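Local coordinates for glutaryl-CoA dehydrogenase (Mycobacterium smegmatis, PDB 3SF6), which belongs to the acyl-CoA dehydrogenase family of flavoproteins and, as a four-chain assembly, holds dihydroflavine-adenine dinucleotide, at residues M120-A125 / V192-T197; E278-Y283 / R351-V356; P51-W56 / L224-T229; I24-V29 / L309-G314. One frame throughout, in Å; residues are numbered along the deposited sequence. Where two conformers were deposited one is given.

Interaction 1: M120-A125 / V192-T197; sequences MYAIHA and VVWART
V192, on the strand 190-197, lays its forked side chain against A122 and I123 of helix 106-126. Its CB points at the helix and there divides. CG1 stands anti to the backbone N (chi1 173°) and ends 3.9 Å from CB of A122, methyl against methyl. CG2, beside the backbone N, points on toward the helix and comes within 4.2 Å of CG1 of I123. A beta-branched residue suits this position because one short side chain can offer a methyl to each of two successive helix residues. A122 suits its own, since a single methyl lets the helix settle with its axis 9.8 Å from that of the strand.

W194, two residues further along, adds a second wall. Its indole reaches back so that CB of A122 meets it obliquely, 4.3 Å from CZ2. The same ring meets F148 with the planes steeply inclined and touches P254 of helix 252-286, so it is wedged among three parts of the fold. The contact is buried and wholly apolar. Strand 190-197 is held by backbone pairing with C147, G149 and F204. With the helix running at 73° to the strand, the arrangement is that of the acyl-CoA dehydrogenase fold, in which an N-terminal helical part packs on a middle beta domain, the W194 side chain about 7 Å from the nearest atom of a bound FDA.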
# COMPACT_ATOMS: atom_id res chain seq x y z
N MET A 120 9.17 15.62 -34.35
CA MET A 120 10.34 15.35 -35.21
C MET A 120 10.49 13.86 -35.55
O MET A 120 10.77 13.48 -36.70
CB MET A 120 11.63 15.90 -34.59
CG MET A 120 11.72 17.40 -34.59
SD MET A 120 13.11 18.02 -33.57
CE MET A 120 14.46 17.72 -34.72
N TYR A 121 10.34 13.01 -34.54
CA TYR A 121 10.45 11.57 -34.76
C TYR A 121 9.49 11.10 -35.85
O TYR A 121 9.87 10.31 -36.72
CB TYR A 121 10.19 10.80 -33.47
CG TYR A 121 10.34 9.30 -33.67
CD1 TYR A 121 11.56 8.66 -33.54
CD2 TYR A 121 9.24 8.54 -33.99
CE1 TYR A 121 11.68 7.27 -33.73
CE2 TYR A 121 9.35 7.16 -34.19
CZ TYR A 121 10.56 6.55 -34.07
OH TYR A 121 10.59 5.19 -34.26
N ALA A 122 8.23 11.56 -35.79
CA ALA A 122 7.25 11.14 -36.78
C ALA A 122 7.72 11.48 -38.20
O ALA A 122 7.60 10.66 -39.13
CB ALA A 122 5.86 11.78 -36.51
N ILE A 123 8.20 12.70 -38.38
CA ILE A 123 8.70 13.18 -39.68
C ILE A 123 9.96 12.38 -40.08
O ILE A 123 10.10 11.93 -41.21
CB ILE A 123 8.94 14.70 -39.63
CG1 ILE A 123 7.61 15.45 -39.47
CG2 ILE A 123 9.65 15.16 -40.92
CD1 ILE A 123 7.76 16.97 -39.14
N HIS A 124 10.87 12.20 -39.12
CA HIS A 124 12.12 11.45 -39.34
C HIS A 124 11.83 10.01 -39.78
O HIS A 124 12.51 9.47 -40.67
CB HIS A 124 12.95 11.50 -38.06
CG HIS A 124 14.40 11.18 -38.23
ND1 HIS A 124 14.85 9.88 -38.42
CD2 HIS A 124 15.51 11.95 -38.11
CE1 HIS A 124 16.18 9.90 -38.50
NE2 HIS A 124 16.61 11.14 -38.31
N ALA A 125 10.83 9.38 -39.16
CA ALA A 125 10.53 7.96 -39.35
C ALA A 125 9.62 7.67 -40.53
O ALA A 125 9.79 6.62 -41.20
CB ALA A 125 9.90 7.37 -38.09
N VAL A 192 1.70 17.43 -36.36
CA VAL A 192 1.62 16.10 -36.95
C VAL A 192 0.30 15.53 -36.49
O VAL A 192 0.11 15.28 -35.30
CB VAL A 192 2.80 15.20 -36.55
CG1 VAL A 192 2.57 13.78 -37.05
CG2 VAL A 192 4.16 15.78 -37.09
N VAL A 193 -0.67 15.43 -37.41
CA VAL A 193 -2.05 15.12 -37.06
C VAL A 193 -2.40 13.74 -37.61
O VAL A 193 -2.18 13.45 -38.80
CB VAL A 193 -3.01 16.19 -37.61
CG1 VAL A 193 -4.47 15.83 -37.31
CG2 VAL A 193 -2.66 17.55 -37.02
N TRP A 194 -2.98 12.90 -36.74
CA TRP A 194 -3.40 11.54 -37.06
C TRP A 194 -4.89 11.52 -37.34
O TRP A 194 -5.67 12.13 -36.63
CB TRP A 194 -3.01 10.58 -35.93
CG TRP A 194 -1.54 10.63 -35.68
CD1 TRP A 194 -0.91 11.37 -34.74
CD2 TRP A 194 -0.51 10.03 -36.48
NE1 TRP A 194 0.45 11.22 -34.85
CE2 TRP A 194 0.73 10.41 -35.92
CE3 TRP A 194 -0.52 9.18 -37.60
CZ2 TRP A 194 1.95 10.01 -36.44
CZ3 TRP A 194 0.72 8.75 -38.11
CH2 TRP A 194 1.93 9.15 -37.53
N ALA A 195 -5.28 10.82 -38.40
CA ALA A 195 -6.69 10.81 -38.85
C ALA A 195 -7.05 9.44 -39.38
O ALA A 195 -6.19 8.71 -39.90
CB ALA A 195 -6.95 11.90 -39.97
N ARG A 196 -8.33 9.09 -39.31
CA ARG A 196 -8.83 7.89 -39.96
C ARG A 196 -9.16 8.20 -41.42
O ARG A 196 -9.69 9.28 -41.74
CB ARG A 196 -10.05 7.34 -39.22
CG ARG A 196 -11.30 8.16 -39.39
CD ARG A 196 -12.49 7.60 -38.64
NE ARG A 196 -13.44 8.68 -38.42
CZ ARG A 196 -14.50 8.91 -39.18
NH1 ARG A 196 -14.79 8.12 -40.21
NH2 ARG A 196 -15.29 9.93 -38.89
N THR A 197 -8.85 7.27 -42.31
CA THR A 197 -9.21 7.34 -43.73
C THR A 197 -9.88 6.04 -44.10
O THR A 197 -9.86 5.05 -43.32
CB THR A 197 -7.98 7.54 -44.65
OG1 THR A 197 -7.29 6.29 -44.82
CG2 THR A 197 -7.02 8.58 -44.07

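Interaction 2: E278-Y283 / R351-V356; sequences ETALAY and RTARTV. With FDA (dihydroflavine-adenine dinucleotide), chain B.
A280 and A353 face each other where helix 252-286 runs beside helix 332-357 in nearly the same direction, the axes 8.9 Å apart at 23° and the two CA atoms separated by 5.3 Å. The small residues permit this closeness: CB of A280 meets CB of A353 at 4.0 Å. One turn on, branched V356 covers A280: CG1, anti to the backbone N (chi1 174°), lies 4.0 Å from the carbonyl O of A280 and beside its CB. Both helices belong to the C-terminal helical bundle of the acyl-CoA dehydrogenases, and helix 298-327 touches each of them through L281 and V356. Y283 closes the end of the contact, its flat ring able to lie beside a carbonyl, with CD2 3.6 Å from O of V356, which is oblique to the ring. Helix 332-357 also meets the dinucleotide: hydroxyl O3B of FDA donates to O of T355 at 2.7 Å, and C4B of FDA lies against O of V356. T355 turns its hydroxyl back to a lone pair of T352 O (2.7 Å), and K303 also binds OG1. FDA is further hydrogen-bonded to R287 and to T384 and S157 of the second subunit, whose E376 salt-bridges R354.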
# COMPACT_ATOMS: atom_id res chain seq x y z
N GLU A 278 15.83 14.77 -2.78
CA GLU A 278 16.93 15.62 -2.33
C GLU A 278 16.43 16.75 -1.41
O GLU A 278 17.07 17.08 -0.41
CB GLU A 278 17.65 16.25 -3.52
CG GLU A 278 18.47 15.24 -4.30
CD GLU A 278 19.18 15.83 -5.54
OE1 GLU A 278 18.97 17.04 -5.88
OE2 GLU A 278 19.97 15.05 -6.12
N THR A 279 15.27 17.29 -1.74
CA THR A 279 14.65 18.34 -0.96
C THR A 279 14.31 17.79 0.44
O THR A 279 14.63 18.44 1.46
CB THR A 279 13.40 18.91 -1.68
OG1 THR A 279 13.80 19.58 -2.90
CG2 THR A 279 12.69 19.91 -0.75
N ALA A 280 13.67 16.64 0.49
CA ALA A 280 13.29 16.01 1.76
C ALA A 280 14.50 15.62 2.59
O ALA A 280 14.48 15.78 3.82
CB ALA A 280 12.39 14.77 1.53
N LEU A 281 15.56 15.12 1.95
CA LEU A 281 16.78 14.73 2.65
C LEU A 281 17.46 15.93 3.30
O LEU A 281 17.83 15.91 4.49
CB LEU A 281 17.77 14.00 1.75
CG LEU A 281 17.41 12.56 1.39
CD1 LEU A 281 18.19 12.09 0.16
CD2 LEU A 281 17.65 11.66 2.61
N ALA A 282 17.57 17.02 2.54
CA ALA A 282 18.18 18.24 3.07
C ALA A 282 17.38 18.82 4.22
O ALA A 282 17.93 19.21 5.26
CB ALA A 282 18.35 19.28 1.94
N TYR A 283 16.05 18.82 4.07
CA TYR A 283 15.16 19.36 5.08
C TYR A 283 15.22 18.50 6.34
O TYR A 283 15.22 19.00 7.47
CB TYR A 283 13.72 19.40 4.58
CG TYR A 283 12.84 20.32 5.42
CD1 TYR A 283 12.96 21.70 5.32
CD2 TYR A 283 11.88 19.81 6.30
CE1 TYR A 283 12.16 22.55 6.09
CE2 TYR A 283 11.09 20.62 7.04
CZ TYR A 283 11.22 21.99 6.94
OH TYR A 283 10.41 22.83 7.72
N ARG A 351 4.75 13.04 -3.17
CA ARG A 351 3.74 13.13 -2.12
C ARG A 351 4.33 12.90 -0.74
O ARG A 351 4.06 13.66 0.21
CB ARG A 351 2.63 12.13 -2.40
CG ARG A 351 1.81 12.53 -3.61
CD ARG A 351 0.98 11.40 -4.21
NE ARG A 351 0.08 11.90 -5.27
CZ ARG A 351 -0.68 11.13 -6.03
NH1 ARG A 351 -0.69 9.83 -5.86
NH2 ARG A 351 -1.44 11.67 -6.97
N THR A 352 5.18 11.88 -0.61
CA THR A 352 5.79 11.55 0.68
C THR A 352 6.75 12.66 1.11
O THR A 352 6.80 13.05 2.27
CB THR A 352 6.48 10.20 0.62
OG1 THR A 352 5.46 9.20 0.37
CG2 THR A 352 7.15 9.89 1.95
N ALA A 353 7.51 13.16 0.15
CA ALA A 353 8.46 14.23 0.43
C ALA A 353 7.73 15.46 0.98
O ALA A 353 8.18 16.12 1.91
CB ALA A 353 9.21 14.60 -0.88
N ARG A 354 6.59 15.78 0.39
CA ARG A 354 5.84 16.96 0.84
C ARG A 354 5.49 16.83 2.34
O ARG A 354 5.58 17.79 3.13
CB ARG A 354 4.58 17.13 0.01
CG ARG A 354 4.03 18.55 -0.08
CD ARG A 354 3.50 19.12 1.20
NE ARG A 354 2.45 18.29 1.77
CZ ARG A 354 2.02 18.32 3.03
NH1 ARG A 354 1.05 17.48 3.39
NH2 ARG A 354 2.55 19.14 3.94
N THR A 355 5.15 15.62 2.78
CA THR A 355 4.78 15.42 4.19
C THR A 355 5.94 15.71 5.15
O THR A 355 5.74 16.18 6.27
CB THR A 355 4.18 14.04 4.47
OG1 THR A 355 5.21 13.02 4.40
CG2 THR A 355 3.04 13.69 3.52
N VAL A 356 7.17 15.44 4.70
CA VAL A 356 8.37 15.64 5.48
C VAL A 356 8.59 17.15 5.70
O VAL A 356 9.12 17.55 6.74
CB VAL A 356 9.59 14.99 4.80
CG1 VAL A 356 10.93 15.31 5.53
CG2 VAL A 356 9.43 13.44 4.72
PA FDA B . 7.21 20.14 11.86
O1A FDA B . 6.72 19.96 13.23
O2A FDA B . 8.48 20.84 11.59
O5B FDA B . 7.30 18.63 11.31
C5B FDA B . 7.96 18.36 10.05
C4B FDA B . 7.81 16.88 9.71
O4B FDA B . 8.52 16.14 10.73
C3B FDA B . 6.39 16.37 9.73
O3B FDA B . 6.24 15.32 8.75
C2B FDA B . 6.27 15.82 11.14
O2B FDA B . 5.18 14.88 11.25
C1B FDA B . 7.66 15.22 11.39
N9A FDA B . 7.97 15.15 12.82
C8A FDA B . 8.06 16.20 13.69
N7A FDA B . 8.31 15.75 14.93
C5A FDA B . 8.37 14.39 14.85
C6A FDA B . 8.57 13.36 15.76
N6A FDA B . 8.79 13.61 17.08
N1A FDA B . 8.57 12.09 15.30
C2A FDA B . 8.33 11.81 14.02
N3A FDA B . 8.12 12.75 13.12
C4A FDA B . 8.13 14.04 13.52
N1 FDA B . -1.18 26.67 13.16
C2 FDA B . -1.79 27.53 14.02
O2 FDA B . -1.29 27.71 15.16
N3 FDA B . -2.94 28.14 13.65
C4 FDA B . -3.51 28.00 12.45
O4 FDA B . -4.54 28.64 12.12
C4X FDA B . -2.90 27.10 11.55
N5 FDA B . -3.38 26.94 10.29
C5X FDA B . -2.59 26.36 9.32
C6 FDA B . -2.91 26.48 7.97
C7 FDA B . -2.16 25.88 6.98
C7M FDA B . -2.49 26.12 5.50
C8 FDA B . -1.07 25.11 7.36
C8M FDA B . -0.24 24.44 6.26
C9 FDA B . -0.72 24.98 8.69
C9A FDA B . -1.49 25.61 9.69
N10 FDA B . -1.11 25.56 11.04
C10 FDA B . -1.72 26.46 11.93
C1' FDA B . 0.22 25.07 11.41
C2' FDA B . 0.17 23.55 11.58
O2' FDA B . -0.45 23.20 12.84
C3' FDA B . 1.59 23.01 11.54
O3' FDA B . 2.02 23.06 10.18
C4' FDA B . 1.69 21.56 12.03
O4' FDA B . 1.51 21.49 13.46
C5' FDA B . 3.02 20.91 11.65
O5' FDA B . 4.10 21.72 12.15
P FDA B . 5.28 22.10 11.14
O1P FDA B . 4.70 22.48 9.85
O2P FDA B . 6.16 23.06 11.84
O3P FDA B . 6.06 20.71 10.89

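Interaction 3: P51-W56 / L224-T229; sequences PHIASW and LRASVT. With SO4 (sulfate ion), chain Q.
I53 and A226 make the tight part of this contact. CG1 of I53 lies anti to the backbone N (chi1 -170°) and carries CD1 to 3.6 Å from CB of A226. W56 adds its own CB at 4.2 Å from that same CB. Alanine fits here because its lone methyl slips between the two helix residues. Beyond CB the indole of W56 swings away to pack on L62 and P63, with CB of H52 above one face, near the rim.

On the more open side the packing between the segments is thin, and R225 is instead held by polar bonds. Its side chain, bent at chi3, does not pack on 51-56; NE bonds the carbonyl of Y57, NH1 that of K221 and NH2 that of E58. NH1 and NH2 each also bond O4 of a sulfate ion, probably from the crystallisation liquor, at 3.0 Å, in plane at the guanidinium edge; S220 N binds the sulfate too. The type I turn L224-S227, in the loop between strands 213-217 and 229-240, packs on helix 53-59. I108 of helix 106-126 touches I53 and W56, and L224, packed between that helix and helix 368-380, belongs to the FDA pocket.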
# COMPACT_ATOMS: atom_id res chain seq x y z
N PRO A 51 15.75 29.33 -12.19
CA PRO A 51 15.47 30.66 -11.64
C PRO A 51 14.09 31.22 -11.97
O PRO A 51 13.62 32.12 -11.26
CB PRO A 51 16.54 31.54 -12.29
CG PRO A 51 17.64 30.64 -12.61
CD PRO A 51 16.97 29.35 -13.01
N HIS A 52 13.46 30.72 -13.03
CA HIS A 52 12.20 31.26 -13.53
C HIS A 52 10.99 30.35 -13.28
O HIS A 52 9.84 30.78 -13.40
CB HIS A 52 12.30 31.42 -15.06
CG HIS A 52 13.40 32.32 -15.52
ND1 HIS A 52 13.40 33.67 -15.27
CD2 HIS A 52 14.51 32.06 -16.25
CE1 HIS A 52 14.49 34.21 -15.80
NE2 HIS A 52 15.18 33.25 -16.40
N ILE A 53 11.22 29.07 -12.97
CA ILE A 53 10.15 28.10 -13.10
C ILE A 53 9.00 28.32 -12.12
O ILE A 53 7.87 28.08 -12.48
CB ILE A 53 10.70 26.62 -12.99
CG1 ILE A 53 9.64 25.60 -13.36
CG2 ILE A 53 11.31 26.40 -11.61
CD1 ILE A 53 9.11 25.72 -14.82
N ALA A 54 9.30 28.76 -10.90
CA ALA A 54 8.22 29.00 -9.93
C ALA A 54 7.24 30.03 -10.52
O ALA A 54 6.01 29.85 -10.44
CB ALA A 54 8.78 29.44 -8.56
N SER A 55 7.79 31.10 -11.09
CA SER A 55 6.97 32.17 -11.70
C SER A 55 6.21 31.71 -12.92
O SER A 55 5.03 32.00 -13.07
CB SER A 55 7.83 33.38 -12.08
OG SER A 55 8.26 34.04 -10.92
N TRP A 56 6.88 30.96 -13.82
CA TRP A 56 6.20 30.45 -15.00
C TRP A 56 5.04 29.55 -14.58
O TRP A 56 3.94 29.63 -15.14
CB TRP A 56 7.17 29.65 -15.91
CG TRP A 56 8.26 30.46 -16.58
CD1 TRP A 56 8.29 31.80 -16.79
CD2 TRP A 56 9.47 29.93 -17.15
NE1 TRP A 56 9.45 32.15 -17.46
CE2 TRP A 56 10.19 31.03 -17.69
CE3 TRP A 56 10.02 28.66 -17.26
CZ2 TRP A 56 11.42 30.88 -18.32
CZ3 TRP A 56 11.25 28.52 -17.89
CH2 TRP A 56 11.93 29.62 -18.40
N LEU A 224 1.05 20.88 -14.87
CA LEU A 224 1.74 21.16 -16.11
C LEU A 224 1.54 22.61 -16.55
O LEU A 224 1.46 22.92 -17.73
CB LEU A 224 1.39 20.13 -17.21
CG LEU A 224 2.64 19.55 -17.86
CD1 LEU A 224 3.48 18.74 -16.85
CD2 LEU A 224 2.31 18.66 -19.10
N ARG A 225 1.45 23.51 -15.56
CA ARG A 225 1.13 24.91 -15.86
C ARG A 225 2.28 25.60 -16.60
O ARG A 225 2.01 26.60 -17.31
CB ARG A 225 0.77 25.68 -14.58
CG ARG A 225 -0.54 25.27 -13.97
CD ARG A 225 -0.83 26.05 -12.70
NE ARG A 225 -0.85 27.49 -12.90
CZ ARG A 225 -1.86 28.19 -13.40
NH1 ARG A 225 -3.01 27.60 -13.76
NH2 ARG A 225 -1.75 29.53 -13.55
N ALA A 226 3.50 25.06 -16.55
CA ALA A 226 4.61 25.63 -17.32
C ALA A 226 4.77 24.94 -18.67
O ALA A 226 5.87 24.69 -19.12
CB ALA A 226 5.92 25.69 -16.52
N SER A 227 3.64 24.66 -19.30
CA SER A 227 3.59 24.03 -20.63
C SER A 227 2.37 24.62 -21.30
O SER A 227 1.45 25.06 -20.61
CB SER A 227 3.45 22.50 -20.49
OG SER A 227 3.45 21.82 -21.74
N VAL A 228 2.35 24.63 -22.61
CA VAL A 228 1.20 25.06 -23.36
C VAL A 228 0.43 23.81 -23.74
O VAL A 228 1.03 22.90 -24.27
CB VAL A 228 1.66 25.74 -24.65
CG1 VAL A 228 0.47 26.02 -25.64
CG2 VAL A 228 2.40 27.04 -24.33
N THR A 229 -0.87 23.75 -23.44
CA THR A 229 -1.70 22.59 -23.76
C THR A 229 -2.92 23.12 -24.47
O THR A 229 -3.54 24.09 -23.98
CB THR A 229 -2.16 21.84 -22.50
OG1 THR A 229 -1.08 21.68 -21.57
CG2 THR A 229 -2.69 20.45 -22.88
S SO4 Q . -4.98 30.03 -15.90
O1 SO4 Q . -4.23 29.05 -16.65
O2 SO4 Q . -6.43 29.74 -15.93
O3 SO4 Q . -4.73 31.34 -16.50
O4 SO4 Q . -4.54 30.04 -14.52

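Interaction 4: I24-V29 / L309-G314; sequences IGINAV and LEYGKG
I24 and Y311 cross obliquely, and I26 meets the same tyrosine at about a right angle, so two isoleucines meet one ring system at different points. I24, on the last turn of helix 20-24, makes the closer approach: its CD1 lies 3.6 Å from CD2 of Y311 and 3.4 Å from CA of G312, the second distance tighter than ordinary van der Waals contact. Having no side chain, G312 exposes bare backbone to this methyl, so the helix can be approached closely. Y311 carries CG anti to its backbone N (chi1 168°), which lays the ring over toward the 24-29 segment. I26 stands near the far end of the ring, with CD1 3.9 Å from OH. Tyrosine suits the site because its ring offers carbon to the isoleucines while its hydroxyl bonds D21 OD1 of helix 20-24.

G25 separates the two isoleucines and takes positive phi (81°), as the C-prime residue of a Schellman motif in which I26 N bonds D21 O and G25 N bonds D22 O. That turn ends the helix and puts I24 and I26 on the same tyrosine. Elsewhere on 309-314, K313 NZ forms a salt bridge with E310 OE2 (2.7 Å), and E310 and K313 also pair with K313 and E310, respectively, of the third subunit. H320 of that subunit bonds O of I24. Within the chain, helix 298-327 carries Y311 between L277 of helix 252-286 and I349 of helix 332-357, with the N-terminal segment lying alongside it.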
# COMPACT_ATOMS: atom_id res chain seq x y z
N ILE A 24 23.30 4.89 -3.93
CA ILE A 24 22.96 3.96 -5.02
C ILE A 24 24.19 3.60 -5.84
O ILE A 24 24.37 2.41 -6.20
CB ILE A 24 21.82 4.51 -5.88
CG1 ILE A 24 20.55 4.60 -5.04
CG2 ILE A 24 21.57 3.61 -7.11
CD1 ILE A 24 19.56 5.64 -5.54
N GLY A 25 25.10 4.56 -6.02
CA GLY A 25 26.33 4.41 -6.81
C GLY A 25 26.10 4.57 -8.30
O GLY A 25 26.44 3.69 -9.09
N ILE A 26 25.51 5.69 -8.71
CA ILE A 26 25.11 5.88 -10.10
C ILE A 26 26.25 6.19 -11.04
O ILE A 26 26.33 5.60 -12.12
CB ILE A 26 24.02 6.96 -10.16
CG1 ILE A 26 22.75 6.35 -9.53
CG2 ILE A 26 23.84 7.46 -11.62
CD1 ILE A 26 21.55 7.30 -9.43
N ASN A 27 27.18 7.07 -10.65
CA ASN A 27 28.24 7.46 -11.59
C ASN A 27 29.07 6.30 -12.08
O ASN A 27 29.51 6.30 -13.22
CB ASN A 27 29.15 8.53 -10.96
CG ASN A 27 28.54 9.89 -10.98
OD1 ASN A 27 27.62 10.18 -11.76
ND2 ASN A 27 29.08 10.78 -10.14
N ALA A 28 29.26 5.30 -11.23
CA ALA A 28 30.08 4.17 -11.57
C ALA A 28 29.48 3.26 -12.64
O ALA A 28 30.21 2.48 -13.27
CB ALA A 28 30.47 3.36 -10.27
N VAL A 29 28.17 3.35 -12.88
CA VAL A 29 27.57 2.58 -13.97
C VAL A 29 27.26 3.36 -15.25
O VAL A 29 26.60 2.82 -16.16
CB VAL A 29 26.34 1.80 -13.50
CG1 VAL A 29 26.81 0.67 -12.47
CG2 VAL A 29 25.31 2.75 -12.98
N LEU A 309 14.86 3.88 -1.98
CA LEU A 309 14.72 2.57 -2.63
C LEU A 309 13.99 2.69 -3.95
O LEU A 309 14.40 2.09 -4.95
CB LEU A 309 14.03 1.54 -1.72
CG LEU A 309 14.90 0.63 -0.89
CD1 LEU A 309 13.96 -0.23 -0.03
CD2 LEU A 309 15.80 -0.23 -1.77
N GLU A 310 12.86 3.39 -3.98
CA GLU A 310 12.09 3.41 -5.23
C GLU A 310 12.79 4.26 -6.27
O GLU A 310 12.73 3.94 -7.47
CB GLU A 310 10.64 3.83 -5.03
CG GLU A 310 9.82 2.85 -4.17
CD GLU A 310 9.85 1.42 -4.66
OE1 GLU A 310 9.85 1.18 -5.88
OE2 GLU A 310 9.90 0.50 -3.82
N TYR A 311 13.44 5.34 -5.84
CA TYR A 311 14.26 6.11 -6.78
C TYR A 311 15.37 5.26 -7.38
O TYR A 311 15.58 5.21 -8.61
CB TYR A 311 14.81 7.36 -6.09
CG TYR A 311 15.88 8.06 -6.86
CD1 TYR A 311 15.58 8.69 -8.07
CD2 TYR A 311 17.17 8.17 -6.36
CE1 TYR A 311 16.59 9.35 -8.80
CE2 TYR A 311 18.17 8.80 -7.10
CZ TYR A 311 17.86 9.40 -8.29
OH TYR A 311 18.85 10.09 -8.97
N GLY A 312 16.10 4.55 -6.51
CA GLY A 312 17.20 3.72 -7.01
C GLY A 312 16.76 2.55 -7.88
O GLY A 312 17.35 2.31 -8.93
N LYS A 313 15.73 1.81 -7.47
CA LYS A 313 15.18 0.73 -8.30
C LYS A 313 14.70 1.28 -9.63
O LYS A 313 14.88 0.65 -10.68
CB LYS A 313 14.01 0.06 -7.56
CG LYS A 313 14.41 -0.72 -6.30
CD LYS A 313 13.26 -0.90 -5.27
CE LYS A 313 12.16 -1.59 -5.77
NZ LYS A 313 10.97 -1.75 -4.80
N GLY A 314 14.05 2.45 -9.59
CA GLY A 314 13.57 3.08 -10.81
C GLY A 314 14.67 3.49 -11.76
O GLY A 314 14.59 3.29 -12.98

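From the N terminus, residues 24-29 come first, and their partner 309-314 lies far down the chain, closing interaction 4, the longest loop of the set, and laying the N-terminal segment on helix 298-327. Inside that span, 51-56 pairs with 224-229 in interaction 3, and within it again lies interaction 1, joining 120-125 to 192-197. Both tie helices of the N-terminal part to the beta domain. Interaction 2 opens at 278, after these have closed, and ends at 351-356, beyond 309-314, so it crosses interaction 4. Both involve helices of the C-terminal bundle, 298-327 and 332-357 following one another in the chain, their nearest atoms about 6 Å apart, while interaction 1 sits across the chain's centre from both.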